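Local coordinates for protein fatty acid CoA ligase (Marinactinospora thermotolerans, PDB 6SQ8) that belongs to the ANL superfamily of AMP-binding enzymes and is modelled here with adenosine monophosphate bound, at residues Ala7-Asp12 with Cys181-Val186. Sequence-based numbering, arbitrary orientation.
Sequences ARRVMD and CVDAAV
R9 and D183 join two helices of the AMP-binding region through a salt bridge, and V182 lies against one face of the guanidinium, toward its rim. The helices are the N-terminal one, 5-13, and helix 175-189. The contact is narrow, burying 157 Å² in all, and R9 supplies almost everything that the N-terminal helix contributes. Its side chain runs extended from CG to NE, with CG anti to the backbone N (chi1 -175°), and this reach carries the guanidinium across the gap to the other helix. There R9 NH2 donates to D183 OD1 at 2.9 Å, nearly straight at 176°. The oxygen lies in the guanidinium plane, yet the donor stands well above the carboxylate plane, and the two flat groups are turned 48° against each other. A second bond, R9 NH1 to D183 OD2, is long and weak at 3.3 Å, so the two-pronged pairing is lopsided. NH1 also hydrogen-bonds to S179 OG, one turn earlier on helix 175-189, and the arginine is thereby tied to two successive turns of that helix.

V182 places CG1 3.7 Å from R9 NH2. V182 also touches C212 on helix 205-215, while V10 leans on L214 of the same helix and on L68 of helix 61-72. Helix 205-215 therefore contacts both partners. The side chain of V182 is about 10 Å from the bound 1-ethanoyl-9H-pyrido[3,4-b]indole-3-carboxylic acid; the bridge itself is a tie between helices 5-13 and 175-189.

Chemically, D183 is exposed and R9 partly so, and water probably screens their attraction; the pairing is directional, carried mainly by the straight bond from R9 NH2 to D183 OD1, with a valine methyl lying over the rim of one guanidinium face.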
# COMPACT_ATOMS: atom_id res chain seq x y z
N ALA A 7 -1.75 -6.92 -19.70
CA ALA A 7 -3.20 -7.10 -19.70
C ALA A 7 -3.55 -8.50 -20.20
O ALA A 7 -4.40 -9.17 -19.62
CB ALA A 7 -3.86 -6.03 -20.53
N ARG A 8 -2.88 -8.95 -21.26
CA ARG A 8 -3.13 -10.27 -21.85
C ARG A 8 -2.75 -11.35 -20.83
O ARG A 8 -3.45 -12.35 -20.72
CB ARG A 8 -2.36 -10.46 -23.17
CG ARG A 8 -2.81 -11.67 -24.00
CD ARG A 8 -1.86 -12.07 -25.13
NE ARG A 8 -0.83 -13.04 -24.73
CZ ARG A 8 -0.77 -14.30 -25.17
NH1 ARG A 8 -1.73 -14.79 -25.93
NH2 ARG A 8 0.29 -15.05 -24.88
N ARG A 9 -1.64 -11.16 -20.10
CA ARG A 9 -1.19 -12.13 -19.09
C ARG A 9 -2.29 -12.35 -18.05
O ARG A 9 -2.54 -13.50 -17.64
CB ARG A 9 0.09 -11.69 -18.38
CG ARG A 9 0.65 -12.74 -17.43
CD ARG A 9 1.82 -12.20 -16.63
NE ARG A 9 2.30 -13.16 -15.64
CZ ARG A 9 3.49 -13.11 -15.07
NH1 ARG A 9 4.30 -12.07 -15.27
NH2 ARG A 9 3.89 -14.11 -14.31
N VAL A 10 -2.91 -11.25 -17.64
CA VAL A 10 -3.93 -11.30 -16.61
C VAL A 10 -5.16 -12.02 -17.19
O VAL A 10 -5.61 -13.01 -16.62
CB VAL A 10 -4.27 -9.89 -16.09
CG1 VAL A 10 -5.35 -9.96 -15.04
CG2 VAL A 10 -3.04 -9.15 -15.57
N MET A 11 -5.65 -11.53 -18.33
CA MET A 11 -6.76 -12.14 -19.05
C MET A 11 -6.54 -13.65 -19.22
O MET A 11 -7.44 -14.46 -18.97
CB MET A 11 -6.92 -11.50 -20.43
CG MET A 11 -7.49 -10.09 -20.39
SD MET A 11 -9.17 -10.02 -19.71
CE MET A 11 -10.06 -11.23 -20.70
N ASP A 12 -5.33 -14.01 -19.64
CA ASP A 12 -4.97 -15.37 -19.99
C ASP A 12 -5.13 -16.28 -18.77
O ASP A 12 -5.47 -17.45 -18.91
CB ASP A 12 -3.54 -15.44 -20.55
CG ASP A 12 -3.38 -16.27 -21.82
OD1 ASP A 12 -4.23 -16.13 -22.74
OD2 ASP A 12 -2.39 -17.06 -21.90
N CYS A 181 5.57 -7.66 -10.95
CA CYS A 181 4.85 -7.72 -9.68
C CYS A 181 4.10 -9.04 -9.54
O CYS A 181 3.96 -9.54 -8.44
CB CYS A 181 3.88 -6.56 -9.53
SG CYS A 181 4.73 -4.98 -9.26
N VAL A 182 3.63 -9.61 -10.65
CA VAL A 182 2.94 -10.90 -10.57
C VAL A 182 3.95 -11.96 -10.10
O VAL A 182 3.65 -12.80 -9.24
CB VAL A 182 2.26 -11.28 -11.89
CG1 VAL A 182 1.55 -12.62 -11.79
CG2 VAL A 182 1.28 -10.21 -12.35
N ASP A 183 5.16 -11.90 -10.66
CA ASP A 183 6.21 -12.89 -10.35
C ASP A 183 6.65 -12.75 -8.88
O ASP A 183 6.84 -13.76 -8.18
CB ASP A 183 7.37 -12.77 -11.34
CG ASP A 183 6.97 -13.07 -12.78
OD1 ASP A 183 6.46 -14.17 -13.03
OD2 ASP A 183 7.20 -12.17 -13.65
N ALA A 184 6.78 -11.50 -8.43
CA ALA A 184 7.04 -11.18 -7.04
C ALA A 184 5.93 -11.73 -6.15
O ALA A 184 6.22 -12.46 -5.18
CB ALA A 184 7.18 -9.69 -6.89
N ALA A 185 4.68 -11.44 -6.50
CA ALA A 185 3.53 -11.93 -5.73
C ALA A 185 3.59 -13.45 -5.58
O ALA A 185 3.36 -13.96 -4.51
CB ALA A 185 2.22 -11.50 -6.38
N VAL A 186 3.91 -14.16 -6.67
CA VAL A 186 3.99 -15.63 -6.65
C VAL A 186 5.10 -16.05 -5.70
O VAL A 186 4.99 -17.01 -4.96
CB VAL A 186 4.21 -16.23 -8.06
CG1 VAL A 186 4.54 -17.72 -8.01
CG2 VAL A 186 3.02 -15.98 -8.96